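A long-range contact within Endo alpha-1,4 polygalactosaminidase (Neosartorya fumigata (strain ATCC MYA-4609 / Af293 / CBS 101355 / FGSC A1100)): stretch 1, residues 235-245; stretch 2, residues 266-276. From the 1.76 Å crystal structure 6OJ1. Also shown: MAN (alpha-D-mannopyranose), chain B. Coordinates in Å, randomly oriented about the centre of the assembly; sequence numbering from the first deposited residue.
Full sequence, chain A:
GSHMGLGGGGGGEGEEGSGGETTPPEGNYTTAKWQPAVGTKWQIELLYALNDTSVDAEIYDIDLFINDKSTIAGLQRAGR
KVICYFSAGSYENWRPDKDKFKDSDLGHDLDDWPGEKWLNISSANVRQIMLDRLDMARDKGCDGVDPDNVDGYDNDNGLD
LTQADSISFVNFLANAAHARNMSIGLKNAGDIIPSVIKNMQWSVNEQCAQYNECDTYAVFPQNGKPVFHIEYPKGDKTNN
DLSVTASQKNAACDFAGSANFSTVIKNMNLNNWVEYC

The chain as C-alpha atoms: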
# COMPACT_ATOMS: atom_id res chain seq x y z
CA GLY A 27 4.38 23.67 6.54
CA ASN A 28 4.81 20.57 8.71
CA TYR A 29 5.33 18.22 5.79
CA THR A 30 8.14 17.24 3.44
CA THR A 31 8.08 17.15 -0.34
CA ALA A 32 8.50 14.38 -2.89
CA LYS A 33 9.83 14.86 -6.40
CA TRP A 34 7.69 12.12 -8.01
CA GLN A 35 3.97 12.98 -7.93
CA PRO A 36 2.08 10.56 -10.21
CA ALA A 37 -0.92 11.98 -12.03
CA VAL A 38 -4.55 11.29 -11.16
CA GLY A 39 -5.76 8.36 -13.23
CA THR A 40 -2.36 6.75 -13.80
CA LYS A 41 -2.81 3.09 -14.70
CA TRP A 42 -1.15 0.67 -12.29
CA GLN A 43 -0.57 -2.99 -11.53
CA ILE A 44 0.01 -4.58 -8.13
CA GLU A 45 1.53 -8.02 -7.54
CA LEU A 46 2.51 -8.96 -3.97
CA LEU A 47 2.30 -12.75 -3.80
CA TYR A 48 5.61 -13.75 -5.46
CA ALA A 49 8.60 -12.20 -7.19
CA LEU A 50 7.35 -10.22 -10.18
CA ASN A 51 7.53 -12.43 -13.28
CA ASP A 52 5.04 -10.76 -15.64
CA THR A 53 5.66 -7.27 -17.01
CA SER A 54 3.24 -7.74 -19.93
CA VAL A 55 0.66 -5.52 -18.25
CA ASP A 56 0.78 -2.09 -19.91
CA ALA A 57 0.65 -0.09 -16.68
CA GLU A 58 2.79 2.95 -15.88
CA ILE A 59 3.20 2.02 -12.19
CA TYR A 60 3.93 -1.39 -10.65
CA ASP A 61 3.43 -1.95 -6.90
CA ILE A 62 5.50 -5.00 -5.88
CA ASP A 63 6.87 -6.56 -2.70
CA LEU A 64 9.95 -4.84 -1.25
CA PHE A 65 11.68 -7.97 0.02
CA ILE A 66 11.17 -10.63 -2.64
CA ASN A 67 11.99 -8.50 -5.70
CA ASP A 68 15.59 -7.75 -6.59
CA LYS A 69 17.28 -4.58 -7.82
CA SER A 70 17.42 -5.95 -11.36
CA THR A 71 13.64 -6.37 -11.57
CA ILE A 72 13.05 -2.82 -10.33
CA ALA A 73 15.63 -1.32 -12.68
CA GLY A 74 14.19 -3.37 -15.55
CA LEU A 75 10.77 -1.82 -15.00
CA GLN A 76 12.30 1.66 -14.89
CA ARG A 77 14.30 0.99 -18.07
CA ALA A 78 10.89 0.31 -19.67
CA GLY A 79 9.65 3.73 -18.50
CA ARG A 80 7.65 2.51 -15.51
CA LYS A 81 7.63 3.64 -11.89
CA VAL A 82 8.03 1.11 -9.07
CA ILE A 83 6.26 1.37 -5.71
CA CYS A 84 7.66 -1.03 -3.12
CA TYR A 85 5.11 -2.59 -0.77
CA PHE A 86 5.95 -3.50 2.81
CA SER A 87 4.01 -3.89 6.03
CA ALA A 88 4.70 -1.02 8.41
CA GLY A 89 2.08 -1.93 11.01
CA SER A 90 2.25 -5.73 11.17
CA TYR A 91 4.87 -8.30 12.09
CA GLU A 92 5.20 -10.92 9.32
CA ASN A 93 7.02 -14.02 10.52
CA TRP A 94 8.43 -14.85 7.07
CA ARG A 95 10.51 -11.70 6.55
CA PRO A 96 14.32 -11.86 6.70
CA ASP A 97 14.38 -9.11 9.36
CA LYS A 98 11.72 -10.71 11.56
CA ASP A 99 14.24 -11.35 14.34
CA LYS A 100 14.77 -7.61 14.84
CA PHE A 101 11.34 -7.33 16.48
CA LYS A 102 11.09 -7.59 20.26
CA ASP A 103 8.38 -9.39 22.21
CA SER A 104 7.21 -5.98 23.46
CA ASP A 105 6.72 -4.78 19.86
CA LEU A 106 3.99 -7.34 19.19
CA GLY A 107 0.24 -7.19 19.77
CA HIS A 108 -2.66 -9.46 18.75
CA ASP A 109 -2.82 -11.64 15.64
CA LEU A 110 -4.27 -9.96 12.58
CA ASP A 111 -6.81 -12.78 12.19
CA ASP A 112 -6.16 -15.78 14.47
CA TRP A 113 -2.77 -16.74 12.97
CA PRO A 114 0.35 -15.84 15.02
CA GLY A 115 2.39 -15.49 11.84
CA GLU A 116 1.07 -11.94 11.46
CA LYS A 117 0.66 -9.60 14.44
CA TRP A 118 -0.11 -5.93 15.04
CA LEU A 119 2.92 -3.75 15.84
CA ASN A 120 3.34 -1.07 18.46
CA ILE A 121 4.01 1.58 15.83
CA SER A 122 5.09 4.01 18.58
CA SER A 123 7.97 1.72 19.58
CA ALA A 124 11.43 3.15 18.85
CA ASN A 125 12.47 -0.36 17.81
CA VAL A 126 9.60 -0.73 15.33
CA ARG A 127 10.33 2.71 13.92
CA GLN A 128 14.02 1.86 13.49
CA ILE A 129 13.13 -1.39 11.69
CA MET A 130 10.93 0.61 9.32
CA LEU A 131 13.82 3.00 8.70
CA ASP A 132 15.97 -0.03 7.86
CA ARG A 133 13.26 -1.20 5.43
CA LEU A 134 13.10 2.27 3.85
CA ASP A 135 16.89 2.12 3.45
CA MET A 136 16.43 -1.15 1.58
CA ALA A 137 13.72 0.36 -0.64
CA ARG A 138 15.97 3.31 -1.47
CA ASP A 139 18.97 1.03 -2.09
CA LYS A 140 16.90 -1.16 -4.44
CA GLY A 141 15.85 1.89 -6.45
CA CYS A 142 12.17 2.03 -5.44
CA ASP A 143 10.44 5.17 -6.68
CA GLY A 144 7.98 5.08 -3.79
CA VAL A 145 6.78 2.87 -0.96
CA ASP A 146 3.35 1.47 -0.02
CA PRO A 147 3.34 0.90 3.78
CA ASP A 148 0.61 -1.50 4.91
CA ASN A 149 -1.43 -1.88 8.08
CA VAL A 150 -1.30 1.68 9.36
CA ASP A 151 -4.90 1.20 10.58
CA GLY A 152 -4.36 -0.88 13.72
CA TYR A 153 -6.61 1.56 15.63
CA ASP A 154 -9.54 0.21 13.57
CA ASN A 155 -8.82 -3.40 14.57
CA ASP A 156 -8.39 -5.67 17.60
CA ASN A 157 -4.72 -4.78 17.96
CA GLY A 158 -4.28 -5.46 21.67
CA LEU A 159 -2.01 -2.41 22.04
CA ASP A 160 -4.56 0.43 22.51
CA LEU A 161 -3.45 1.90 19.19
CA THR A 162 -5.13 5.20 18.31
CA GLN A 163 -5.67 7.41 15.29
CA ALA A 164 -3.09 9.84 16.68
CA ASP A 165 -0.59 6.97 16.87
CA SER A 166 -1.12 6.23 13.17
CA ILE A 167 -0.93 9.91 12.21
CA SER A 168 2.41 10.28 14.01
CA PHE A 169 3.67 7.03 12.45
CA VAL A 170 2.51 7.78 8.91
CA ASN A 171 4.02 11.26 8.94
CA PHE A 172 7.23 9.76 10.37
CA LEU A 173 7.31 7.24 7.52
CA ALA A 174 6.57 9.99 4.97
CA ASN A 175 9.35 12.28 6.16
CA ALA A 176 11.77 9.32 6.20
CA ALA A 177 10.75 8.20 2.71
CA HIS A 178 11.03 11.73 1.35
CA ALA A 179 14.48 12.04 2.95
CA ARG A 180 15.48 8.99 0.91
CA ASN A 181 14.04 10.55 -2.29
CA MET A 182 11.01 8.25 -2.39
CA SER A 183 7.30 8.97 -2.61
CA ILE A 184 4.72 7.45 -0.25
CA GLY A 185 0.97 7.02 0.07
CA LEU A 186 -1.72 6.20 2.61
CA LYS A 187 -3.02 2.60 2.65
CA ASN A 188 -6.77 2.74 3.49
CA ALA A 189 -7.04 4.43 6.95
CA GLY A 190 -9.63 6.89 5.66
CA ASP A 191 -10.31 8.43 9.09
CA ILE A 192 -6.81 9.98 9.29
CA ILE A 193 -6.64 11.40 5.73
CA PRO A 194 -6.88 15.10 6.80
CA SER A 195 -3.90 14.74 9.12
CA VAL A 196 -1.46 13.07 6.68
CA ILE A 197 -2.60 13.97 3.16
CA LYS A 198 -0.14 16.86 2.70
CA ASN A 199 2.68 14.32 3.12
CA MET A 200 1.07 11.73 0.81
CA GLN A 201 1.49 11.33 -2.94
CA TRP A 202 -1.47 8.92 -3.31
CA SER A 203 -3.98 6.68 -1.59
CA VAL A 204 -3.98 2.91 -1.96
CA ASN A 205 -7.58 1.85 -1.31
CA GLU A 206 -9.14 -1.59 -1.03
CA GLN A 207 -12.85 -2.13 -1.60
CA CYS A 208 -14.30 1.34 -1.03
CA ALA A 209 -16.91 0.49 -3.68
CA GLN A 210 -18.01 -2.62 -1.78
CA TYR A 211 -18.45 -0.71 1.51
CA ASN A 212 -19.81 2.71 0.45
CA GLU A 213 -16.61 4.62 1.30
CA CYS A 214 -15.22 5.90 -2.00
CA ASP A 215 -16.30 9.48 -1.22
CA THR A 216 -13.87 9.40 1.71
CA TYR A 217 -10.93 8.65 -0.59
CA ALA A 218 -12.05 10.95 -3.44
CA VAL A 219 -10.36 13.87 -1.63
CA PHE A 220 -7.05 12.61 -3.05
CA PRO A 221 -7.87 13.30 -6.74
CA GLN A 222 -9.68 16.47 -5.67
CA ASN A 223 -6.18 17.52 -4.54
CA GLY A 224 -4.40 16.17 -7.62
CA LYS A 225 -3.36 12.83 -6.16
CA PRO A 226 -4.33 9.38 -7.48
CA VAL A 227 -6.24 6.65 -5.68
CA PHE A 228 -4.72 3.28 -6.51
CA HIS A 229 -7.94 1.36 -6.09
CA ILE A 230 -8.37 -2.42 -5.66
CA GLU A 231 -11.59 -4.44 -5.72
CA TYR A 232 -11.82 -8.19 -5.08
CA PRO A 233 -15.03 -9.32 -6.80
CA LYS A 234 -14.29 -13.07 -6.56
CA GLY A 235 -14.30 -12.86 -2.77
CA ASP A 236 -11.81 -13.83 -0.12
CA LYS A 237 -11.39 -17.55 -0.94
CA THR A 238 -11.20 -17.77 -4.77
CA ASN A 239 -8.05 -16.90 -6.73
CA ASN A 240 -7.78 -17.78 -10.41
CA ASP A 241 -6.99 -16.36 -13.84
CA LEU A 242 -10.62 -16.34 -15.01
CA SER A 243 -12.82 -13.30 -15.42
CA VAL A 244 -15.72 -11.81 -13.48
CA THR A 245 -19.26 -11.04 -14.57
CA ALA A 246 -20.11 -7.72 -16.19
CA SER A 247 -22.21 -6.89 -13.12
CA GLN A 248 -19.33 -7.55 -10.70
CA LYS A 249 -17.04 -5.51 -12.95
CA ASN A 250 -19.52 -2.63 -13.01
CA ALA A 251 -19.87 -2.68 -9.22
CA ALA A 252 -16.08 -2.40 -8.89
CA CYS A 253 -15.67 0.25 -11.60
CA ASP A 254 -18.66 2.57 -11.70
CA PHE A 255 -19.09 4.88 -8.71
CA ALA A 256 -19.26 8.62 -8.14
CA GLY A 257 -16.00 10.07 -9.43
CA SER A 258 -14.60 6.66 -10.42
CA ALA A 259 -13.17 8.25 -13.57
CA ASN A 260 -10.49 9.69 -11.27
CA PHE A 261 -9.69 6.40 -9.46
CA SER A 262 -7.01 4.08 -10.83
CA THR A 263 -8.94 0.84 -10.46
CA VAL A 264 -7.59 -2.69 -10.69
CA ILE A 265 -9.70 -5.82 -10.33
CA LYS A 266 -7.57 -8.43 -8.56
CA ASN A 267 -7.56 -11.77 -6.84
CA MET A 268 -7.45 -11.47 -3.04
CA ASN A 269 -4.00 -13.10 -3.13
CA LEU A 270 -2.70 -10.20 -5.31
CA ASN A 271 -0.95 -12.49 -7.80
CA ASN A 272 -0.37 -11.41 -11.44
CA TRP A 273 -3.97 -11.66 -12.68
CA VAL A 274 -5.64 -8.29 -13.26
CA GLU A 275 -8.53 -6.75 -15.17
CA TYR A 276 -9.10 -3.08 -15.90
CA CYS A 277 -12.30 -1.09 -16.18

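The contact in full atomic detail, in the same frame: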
# COMPACT_ATOMS: atom_id res chain seq x y z
N GLY A 235 -14.19 -12.53 -4.17
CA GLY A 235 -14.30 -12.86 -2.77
C GLY A 235 -12.97 -13.23 -2.16
O GLY A 235 -11.91 -13.15 -2.79
N ASP A 236 -13.03 -13.66 -0.91
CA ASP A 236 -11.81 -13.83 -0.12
C ASP A 236 -11.26 -15.25 -0.14
O ASP A 236 -10.27 -15.52 0.55
CB ASP A 236 -12.07 -13.38 1.32
CG ASP A 236 -13.14 -14.20 2.00
OD1 ASP A 236 -13.94 -14.84 1.29
OD2 ASP A 236 -13.16 -14.22 3.26
N LYS A 237 -11.85 -16.16 -0.92
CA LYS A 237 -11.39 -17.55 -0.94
C LYS A 237 -11.15 -18.10 -2.34
O LYS A 237 -10.77 -19.27 -2.46
CB LYS A 237 -12.40 -18.45 -0.21
N THR A 238 -11.35 -17.31 -3.39
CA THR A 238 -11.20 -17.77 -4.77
C THR A 238 -10.14 -16.91 -5.44
O THR A 238 -10.28 -15.69 -5.51
CB THR A 238 -12.53 -17.67 -5.53
OG1 THR A 238 -13.50 -18.52 -4.90
CG2 THR A 238 -12.35 -18.08 -6.99
N ASN A 239 -9.09 -17.56 -5.95
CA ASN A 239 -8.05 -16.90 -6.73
C ASN A 239 -7.84 -17.72 -7.99
O ASN A 239 -7.54 -18.92 -7.91
CB ASN A 239 -6.74 -16.81 -5.94
CG ASN A 239 -6.92 -16.14 -4.60
OD1 ASN A 239 -7.08 -14.93 -4.52
ND2 ASN A 239 -6.87 -16.92 -3.53
N ASN A 240 -8.00 -17.08 -9.15
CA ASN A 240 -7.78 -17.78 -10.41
C ASN A 240 -7.58 -16.75 -11.52
O ASN A 240 -7.67 -15.54 -11.29
CB ASN A 240 -8.92 -18.76 -10.73
CG ASN A 240 -10.27 -18.08 -10.84
OD1 ASN A 240 -10.41 -17.02 -11.45
ND2 ASN A 240 -11.28 -18.69 -10.24
N ASP A 241 -7.28 -17.23 -12.72
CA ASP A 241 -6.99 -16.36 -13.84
C ASP A 241 -8.21 -16.15 -14.74
O ASP A 241 -8.08 -15.71 -15.88
CB ASP A 241 -5.82 -16.91 -14.66
CG ASP A 241 -4.50 -16.84 -13.92
OD1 ASP A 241 -4.41 -16.09 -12.92
OD2 ASP A 241 -3.54 -17.53 -14.33
N LEU A 242 -9.40 -16.48 -14.24
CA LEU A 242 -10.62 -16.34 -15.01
C LEU A 242 -11.31 -15.02 -14.67
O LEU A 242 -10.98 -14.35 -13.70
CB LEU A 242 -11.55 -17.52 -14.75
CG LEU A 242 -10.97 -18.82 -15.31
CD1 LEU A 242 -11.76 -20.03 -14.84
CD2 LEU A 242 -10.93 -18.77 -16.83
N SER A 243 -12.27 -14.64 -15.50
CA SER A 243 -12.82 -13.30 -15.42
C SER A 243 -13.96 -13.21 -14.41
O SER A 243 -14.31 -14.17 -13.73
CB SER A 243 -13.29 -12.84 -16.80
OG SER A 243 -13.56 -11.45 -16.79
N VAL A 244 -14.55 -12.02 -14.31
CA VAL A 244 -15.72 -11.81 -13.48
C VAL A 244 -16.88 -11.39 -14.38
O VAL A 244 -16.70 -11.05 -15.55
CB VAL A 244 -15.48 -10.76 -12.38
CG1 VAL A 244 -14.40 -11.25 -11.43
CG2 VAL A 244 -15.08 -9.43 -13.01
N THR A 245 -18.08 -11.44 -13.82
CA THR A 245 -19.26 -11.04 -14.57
C THR A 245 -19.21 -9.54 -14.87
O THR A 245 -18.50 -8.77 -14.23
CB THR A 245 -20.53 -11.37 -13.79
OG1 THR A 245 -20.79 -10.30 -12.87
CG2 THR A 245 -20.34 -12.65 -13.00
N LYS A 266 -8.63 -7.49 -8.92
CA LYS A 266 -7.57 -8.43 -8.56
C LYS A 266 -8.15 -9.64 -7.84
O LYS A 266 -9.25 -9.59 -7.28
CB LYS A 266 -6.50 -7.76 -7.65
CG LYS A 266 -5.81 -6.54 -8.25
CD LYS A 266 -4.87 -6.97 -9.37
CE LYS A 266 -3.71 -7.82 -8.84
NZ LYS A 266 -2.74 -8.08 -9.97
N ASN A 267 -7.37 -10.72 -7.83
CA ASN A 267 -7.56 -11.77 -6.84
C ASN A 267 -7.16 -11.28 -5.45
O ASN A 267 -6.27 -10.43 -5.32
CB ASN A 267 -6.72 -13.00 -7.17
CG ASN A 267 -7.15 -13.68 -8.43
OD1 ASN A 267 -8.34 -13.90 -8.66
ND2 ASN A 267 -6.17 -14.04 -9.27
N MET A 268 -7.79 -11.84 -4.41
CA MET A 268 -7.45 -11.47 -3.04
C MET A 268 -5.99 -11.80 -2.71
O MET A 268 -5.39 -11.16 -1.84
CB MET A 268 -8.40 -12.16 -2.05
CG MET A 268 -8.15 -11.83 -0.58
SD MET A 268 -8.79 -10.22 -0.07
CE MET A 268 -10.55 -10.49 -0.18
N ASN A 269 -5.39 -12.77 -3.41
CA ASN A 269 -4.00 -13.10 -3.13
C ASN A 269 -3.02 -12.14 -3.81
O ASN A 269 -1.82 -12.25 -3.58
CB ASN A 269 -3.68 -14.56 -3.52
CG ASN A 269 -3.71 -14.83 -5.02
OD1 ASN A 269 -3.88 -13.92 -5.84
ND2 ASN A 269 -3.52 -16.12 -5.40
N LEU A 270 -3.52 -11.20 -4.63
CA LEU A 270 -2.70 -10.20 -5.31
C LEU A 270 -1.57 -10.84 -6.12
O LEU A 270 -0.43 -10.36 -6.13
CB LEU A 270 -2.18 -9.16 -4.31
CG LEU A 270 -3.29 -8.27 -3.74
CD1 LEU A 270 -2.69 -7.36 -2.61
CD2 LEU A 270 -3.96 -7.44 -4.83
N ASN A 271 -1.89 -11.93 -6.83
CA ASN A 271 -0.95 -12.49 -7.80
C ASN A 271 -1.01 -11.68 -9.10
O ASN A 271 -1.51 -10.56 -9.10
CB ASN A 271 -1.23 -13.99 -8.00
CG ASN A 271 -2.62 -14.27 -8.62
OD1 ASN A 271 -3.36 -13.36 -8.98
ND2 ASN A 271 -2.94 -15.56 -8.76
N ASN A 272 -0.48 -12.22 -10.22
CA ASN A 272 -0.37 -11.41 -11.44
C ASN A 272 -1.73 -10.99 -12.00
O ASN A 272 -1.87 -9.89 -12.55
CB ASN A 272 0.38 -12.19 -12.54
CG ASN A 272 1.92 -12.13 -12.40
OD1 ASN A 272 2.49 -11.10 -12.04
ND2 ASN A 272 2.58 -13.24 -12.73
N TRP A 273 -2.74 -11.87 -11.92
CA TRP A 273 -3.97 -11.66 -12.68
C TRP A 273 -4.58 -10.29 -12.39
O TRP A 273 -4.65 -9.87 -11.24
CB TRP A 273 -5.00 -12.74 -12.36
CG TRP A 273 -6.30 -12.51 -13.07
CD1 TRP A 273 -6.60 -12.86 -14.36
CD2 TRP A 273 -7.46 -11.86 -12.55
NE1 TRP A 273 -7.89 -12.49 -14.65
CE2 TRP A 273 -8.43 -11.86 -13.56
CE3 TRP A 273 -7.77 -11.27 -11.31
CZ2 TRP A 273 -9.70 -11.31 -13.39
CZ3 TRP A 273 -9.03 -10.72 -11.14
CH2 TRP A 273 -9.97 -10.74 -12.17
N VAL A 274 -5.03 -9.60 -13.44
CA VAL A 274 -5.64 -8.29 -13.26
C VAL A 274 -6.59 -8.02 -14.42
O VAL A 274 -6.36 -8.46 -15.55
CB VAL A 274 -4.57 -7.17 -13.15
CG1 VAL A 274 -3.68 -7.13 -14.38
CG2 VAL A 274 -5.20 -5.80 -12.91
N GLU A 275 -7.69 -7.32 -14.13
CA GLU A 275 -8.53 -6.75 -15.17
C GLU A 275 -8.67 -5.26 -14.92
O GLU A 275 -8.57 -4.80 -13.77
CB GLU A 275 -9.91 -7.42 -15.23
CG GLU A 275 -9.88 -8.76 -15.92
CD GLU A 275 -11.27 -9.32 -16.18
OE1 GLU A 275 -11.35 -10.48 -16.61
OE2 GLU A 275 -12.27 -8.59 -15.97
N TYR A 276 -8.91 -4.51 -15.99
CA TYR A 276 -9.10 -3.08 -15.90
C TYR A 276 -10.51 -2.72 -16.33
O TYR A 276 -11.17 -3.45 -17.06
CB TYR A 276 -8.07 -2.33 -16.76
CG TYR A 276 -6.68 -2.51 -16.21
CD1 TYR A 276 -6.18 -1.65 -15.24
CD2 TYR A 276 -5.90 -3.57 -16.62
CE1 TYR A 276 -4.91 -1.83 -14.72
CE2 TYR A 276 -4.63 -3.77 -16.10
CZ TYR A 276 -4.15 -2.90 -15.15
OH TYR A 276 -2.88 -3.09 -14.64
C1 MAN B . -1.98 -21.07 -5.16
C2 MAN B . -1.98 -19.64 -4.54
C3 MAN B . -3.25 -19.40 -3.71
C4 MAN B . -4.52 -19.77 -4.52
C5 MAN B . -4.40 -21.22 -5.05
C6 MAN B . -5.56 -21.65 -5.93
O2 MAN B . -1.98 -18.63 -5.55
O3 MAN B . -3.31 -18.06 -3.22
O4 MAN B . -5.69 -19.65 -3.72
O5 MAN B . -3.19 -21.34 -5.85
O6 MAN B . -5.36 -23.02 -6.28
O HOH W 1 -10.40 -13.10 -4.90
O HOH W 2 -2.12 -14.86 -12.20
O HOH W 3 -4.68 -16.97 -10.53

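Stretch 1 forms no regular helix or strand, and it is joined to stretch 2 mainly by side chains that read out backbone groups. Together the two bury 569 Å².

At Gly235, the backbone angles would press a CB against the preceding carbonyl oxygen, so glycine suits the place. Its carbonyl O accepts from a water, which also donates to Thr238 O and accepts from Met268 N; three backbone groups from both stretches are thus satisfied by one molecule. Asp236 turns its carboxylate away from stretch 2, leaving its CB 3.6 Å from Met268 CE. The flexible thioether chain of Met268 curls to lie along this backbone.

Asn239 is the first major anchor. Its CB points toward stretch 2, and with chi1 in the m well its OD1 reaches the type I turn from Asn267 to Leu270, accepting a hydrogen bond from Asn269 N (OD1 to N, 3.0 Å). An amide offers both an acceptor and a donor: while OD1 binds the turn, Asn239 ND2 donates to O4 of the mannose at 3.0 Å. Asn269 ND2 donates to O3 of the same sugar at 2.9 Å, so the mannose bridges the two stretches.

At Asn240 the roles reverse, and a side chain of stretch 2 reads the backbone of stretch 1. Asn267 OD1 accepts from Asn240 N at 3.2 Å, and Asn267 ND2 donates to Asn240 O at 2.9 Å. Asparagine fits because its amide matches a peptide's NH and CO together. Asn267 ND2 also donates to Asn271 OD1 at 2.9 Å, which helps hold the amide in place. Asn240 O lies over one face of the Trp273 ring, while Asn240 OD1 steadies the local bend by accepting from Leu242 N at 3.0 Å.

Asp241 has its CB directed away overall, yet OD1 comes back to 3.4 Å from Trp273 CB. This carboxylate oxygen accepts from two waters: one accepts weakly from Trp273 N, the other from Asn271 ND2. Trp273, 82 Å² of which is covered by stretch 1, packs against successive residues, Asp241 to Ser243, and Leu242 O approaches its CZ2 to 3.3 Å.

Ser243 makes the last hydrogen bond across the stretches: its OG donates to Glu275 OE1 across a very short 2.4 Å. The serine hydroxyl supplies a donor for the carboxylate of Glu275, whose OE2 is bonded elsewhere in the structure. Val244 adds light packing, its CG2 4.2 Å from Glu275 OE2. Thr245, out of reach, caps the helix that follows.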